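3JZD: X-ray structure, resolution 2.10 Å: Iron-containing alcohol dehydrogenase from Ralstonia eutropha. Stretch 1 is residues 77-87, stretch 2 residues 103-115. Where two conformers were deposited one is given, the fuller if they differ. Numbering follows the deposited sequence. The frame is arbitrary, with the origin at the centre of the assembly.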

# COMPACT_ATOMS: atom_id res chain seq x y z
N SER A 77 -17.43 -22.37 19.57
CA SER A 77 -18.23 -21.46 18.73
C SER A 77 -17.85 -21.62 17.26
O SER A 77 -18.71 -21.64 16.41
CB SER A 77 -18.02 -20.00 19.11
OG SER A 77 -18.69 -19.75 20.30
N ALA A 78 -16.55 -21.68 17.01
CA ALA A 78 -16.02 -21.96 15.69
C ALA A 78 -16.72 -23.22 15.14
O ALA A 78 -17.29 -23.19 14.06
CB ALA A 78 -14.52 -22.17 15.76
N ARG A 79 -16.75 -24.29 15.93
CA ARG A 79 -17.39 -25.57 15.52
C ARG A 79 -18.87 -25.40 15.23
O ARG A 79 -19.40 -25.88 14.22
CB ARG A 79 -17.28 -26.62 16.63
CG ARG A 79 -15.87 -26.93 17.07
CD ARG A 79 -15.15 -28.02 16.28
NE ARG A 79 -13.73 -28.01 16.65
CZ ARG A 79 -13.24 -28.44 17.82
NH1 ARG A 79 -14.03 -28.91 18.78
NH2 ARG A 79 -11.92 -28.38 18.04
N ASP A 80 -19.55 -24.72 16.14
CA ASP A 80 -20.97 -24.51 15.97
C ASP A 80 -21.26 -23.67 14.72
O ASP A 80 -22.19 -23.95 13.99
CB ASP A 80 -21.55 -23.84 17.19
CG ASP A 80 -23.06 -23.78 17.13
OD1 ASP A 80 -23.67 -24.79 16.76
OD2 ASP A 80 -23.64 -22.73 17.46
N ALA A 81 -20.48 -22.61 14.51
CA ALA A 81 -20.69 -21.74 13.36
C ALA A 81 -20.44 -22.50 12.06
O ALA A 81 -21.23 -22.44 11.14
CB ALA A 81 -19.80 -20.54 13.45
N THR A 82 -19.33 -23.24 12.02
CA THR A 82 -18.97 -24.03 10.85
C THR A 82 -20.01 -25.07 10.54
O THR A 82 -20.35 -25.28 9.38
CB THR A 82 -17.61 -24.69 11.06
OG1 THR A 82 -16.66 -23.67 11.32
CG2 THR A 82 -17.19 -25.46 9.83
N ALA A 83 -20.55 -25.70 11.57
CA ALA A 83 -21.63 -26.66 11.40
C ALA A 83 -22.83 -25.98 10.78
O ALA A 83 -23.45 -26.52 9.87
CB ALA A 83 -22.02 -27.28 12.73
N ARG A 84 -23.18 -24.79 11.26
CA ARG A 84 -24.33 -24.10 10.67
C ARG A 84 -24.10 -23.72 9.21
O ARG A 84 -25.02 -23.76 8.40
CB ARG A 84 -24.62 -22.82 11.43
CG ARG A 84 -25.81 -22.11 10.86
CD ARG A 84 -27.12 -22.71 11.36
NE ARG A 84 -27.38 -22.17 12.69
CZ ARG A 84 -27.81 -20.92 12.90
NH1 ARG A 84 -28.04 -20.08 11.88
NH2 ARG A 84 -27.99 -20.50 14.15
N ALA A 85 -22.86 -23.31 8.90
CA ALA A 85 -22.49 -22.91 7.53
C ALA A 85 -22.65 -24.11 6.63
O ALA A 85 -23.24 -24.02 5.54
CB ALA A 85 -21.05 -22.40 7.49
N ARG A 86 -22.12 -25.25 7.09
CA ARG A 86 -22.24 -26.48 6.30
C ARG A 86 -23.69 -26.85 6.09
O ARG A 86 -24.11 -27.10 4.98
CB ARG A 86 -21.42 -27.59 6.93
CG ARG A 86 -19.97 -27.41 6.56
CD ARG A 86 -19.02 -28.16 7.44
NE ARG A 86 -17.70 -28.18 6.81
CZ ARG A 86 -16.56 -28.50 7.42
NH1 ARG A 86 -16.53 -28.80 8.72
NH2 ARG A 86 -15.42 -28.48 6.73
N GLU A 87 -24.46 -26.81 7.15
CA GLU A 87 -25.88 -27.12 7.08
C GLU A 87 -26.65 -26.20 6.13
O GLU A 87 -27.64 -26.61 5.54
CB GLU A 87 -26.42 -27.04 8.50
CG GLU A 87 -27.92 -27.02 8.68
CD GLU A 87 -28.26 -26.54 10.09
OE1 GLU A 87 -27.60 -27.00 11.06
OE2 GLU A 87 -29.15 -25.67 10.23
N GLY A 103 -13.16 -12.74 13.52
CA GLY A 103 -12.46 -13.92 14.00
C GLY A 103 -13.23 -15.20 13.82
O GLY A 103 -12.63 -16.20 13.49
N LEU A 104 -14.54 -15.19 14.09
CA LEU A 104 -15.41 -16.35 13.81
C LEU A 104 -15.40 -16.65 12.29
O LEU A 104 -15.34 -17.82 11.85
CB LEU A 104 -16.85 -16.06 14.27
CG LEU A 104 -17.86 -17.19 14.16
CD1 LEU A 104 -17.29 -18.39 14.94
CD2 LEU A 104 -19.27 -16.78 14.68
N GLY A 105 -15.46 -15.60 11.48
CA GLY A 105 -15.40 -15.77 10.02
C GLY A 105 -14.09 -16.43 9.62
O GLY A 105 -14.08 -17.36 8.79
N LYS A 106 -13.00 -15.98 10.24
CA LYS A 106 -11.66 -16.52 9.99
C LYS A 106 -11.61 -17.99 10.35
O LYS A 106 -10.96 -18.75 9.64
CB LYS A 106 -10.57 -15.76 10.76
CG LYS A 106 -10.30 -14.36 10.24
CD LYS A 106 -9.11 -13.69 10.93
CE LYS A 106 -8.63 -12.43 10.22
NZ LYS A 106 -7.42 -11.84 10.89
N ALA A 107 -12.27 -18.38 11.44
CA ALA A 107 -12.28 -19.76 11.89
C ALA A 107 -13.03 -20.61 10.90
O ALA A 107 -12.61 -21.70 10.59
CB ALA A 107 -12.92 -19.89 13.29
N ILE A 108 -14.16 -20.12 10.40
CA ILE A 108 -14.94 -20.88 9.40
C ILE A 108 -14.10 -21.06 8.13
O ILE A 108 -14.10 -22.13 7.53
CB ILE A 108 -16.29 -20.17 9.07
CG1 ILE A 108 -17.19 -20.14 10.30
CG2 ILE A 108 -17.03 -20.85 7.90
CD1 ILE A 108 -18.39 -19.25 10.11
N ALA A 109 -13.38 -20.02 7.74
CA ALA A 109 -12.59 -20.03 6.53
C ALA A 109 -11.41 -20.95 6.70
O ALA A 109 -11.02 -21.60 5.74
CB ALA A 109 -12.11 -18.64 6.16
N LEU A 110 -10.87 -21.01 7.92
CA LEU A 110 -9.78 -21.93 8.21
C LEU A 110 -10.19 -23.39 7.97
O LEU A 110 -9.43 -24.15 7.41
CB LEU A 110 -9.31 -21.78 9.65
CG LEU A 110 -8.02 -22.54 10.02
CD1 LEU A 110 -6.91 -22.19 9.05
CD2 LEU A 110 -7.59 -22.20 11.44
N GLU A 111 -11.40 -23.77 8.36
CA GLU A 111 -11.89 -25.15 8.19
C GLU A 111 -12.49 -25.42 6.81
O GLU A 111 -12.39 -26.54 6.30
CB GLU A 111 -12.91 -25.48 9.29
CG GLU A 111 -13.70 -26.82 9.19
CD GLU A 111 -12.85 -28.08 9.39
OE1 GLU A 111 -11.73 -28.15 8.85
OE2 GLU A 111 -13.33 -29.02 10.07
N THR A 112 -13.09 -24.41 6.19
CA THR A 112 -13.78 -24.65 4.93
C THR A 112 -13.21 -24.07 3.67
O THR A 112 -13.61 -24.48 2.60
CB THR A 112 -15.17 -24.06 5.03
OG1 THR A 112 -15.08 -22.63 5.11
CG2 THR A 112 -15.86 -24.61 6.26
N GLY A 113 -12.33 -23.10 3.76
CA GLY A 113 -11.80 -22.49 2.58
C GLY A 113 -12.70 -21.41 2.00
O GLY A 113 -12.24 -20.67 1.13
N MSE A 114 -13.93 -21.25 2.50
CA MSE A 114 -14.85 -20.26 1.91
C MSE A 114 -14.39 -18.81 2.07
O MSE A 114 -13.76 -18.44 3.06
CB MSE A 114 -16.27 -20.39 2.48
CG MSE A 114 -16.45 -19.86 3.90
SE MSE A 114 -18.35 -20.03 4.39
CE MSE A 114 -18.44 -21.98 4.40
N PRO A 115 -14.72 -17.97 1.08
CA PRO A 115 -14.33 -16.57 1.19
C PRO A 115 -15.06 -15.86 2.31
O PRO A 115 -16.19 -16.22 2.62
CB PRO A 115 -14.78 -15.97 -0.15
CG PRO A 115 -15.87 -16.90 -0.59
CD PRO A 115 -15.36 -18.24 -0.20

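Residues 77-87 lie within one helix, and residues 103-112 form the end of a second; their axes approach to 9.1 Å and cross at -65°. The contact buries 448 Å², summed over both sides. Two CA pairs mark where the backbones are nearest: Ala78 CA to Ala107 CA at 5.8 Å and Thr82 CA to Ile108 CA at 5.3 Å. The first of these pairs is alanine on both sides.

Ser77 takes part through its backbone, its O lying 3.8 Å from Leu104 CD1, while the same carbonyl accepts the helical hydrogen bond from Ala81 N (2.8 Å). Leu104 has a CA-to-CB bond pointing sideways, but its t, p rotamer brings the end of the chain nearer, so that CD1 also sits 3.9 Å from Ala78 CA. Ala78 then meets Ala107 methyl to methyl, CB to CB at 3.7 Å.

One turn on, Ala81 points toward the second helix and its CB touches two larger residues: Leu104 CD1 at 3.6 Å and Ile108 CD1 at 3.8 Å. Those two leucine and isoleucine methyls belong to residues i and i+4 of stretch 2, so a single alanine methyl packs against successive turns of the opposing helix.

Thr82, buried, has both a polar and an apolar role. In its m rotamer, OG1 donates to Ala78 O at 2.9 Å, satisfying the hydroxyl within its own helix; that carbonyl also receives Thr82 N at 2.9 Å. Across the interface the contacts are van der Waals: OG1 lies 3.7 Å from Ile108 CG1, and CG2 lies 3.8 Å from Glu111 CG and 3.9 Å from Thr112 CG2. Thr112 mirrors this arrangement, its OG1 donating to Ile108 O (2.7 Å) while its methyl faces the contact. The same OG1 accepts from Met114 N at 3.2 Å and 168°, tying the chain beyond the helix back to its last turn. Between them, Gly113 adopts positive phi (82°), where a CB would be jammed against the preceding carbonyl O.

Ala85 also points toward stretch 2. Its CB is 4.3 Å from Ile108 CG2 and 4.1 Å from CE of Met114, a selenomethionine, so the apolar packing extends past the helix end into the following loop.

Arg86 closes the contact at an exposed position. Its CA-to-CB bond points sideways, yet the extended chain (chi2 162°, chi3 167°) brings the guanidinium to Glu111. NH1 and Glu111 OE2 form a salt bridge at 3.5 Å; the hydrogen bond within it is nearly straight (165°) but weak, in keeping with its length. The closest pair of the two residues is Arg86 NH2 and Glu111 CG at 3.4 Å, a van der Waals contact between the guanidinium and the aliphatic part of the glutamate. Thr112 CG2 lies over one face of the guanidinium, 3.9 Å from NH2. Glu111 was deposited in two conformers, so the distances to Glu111 describe the one given.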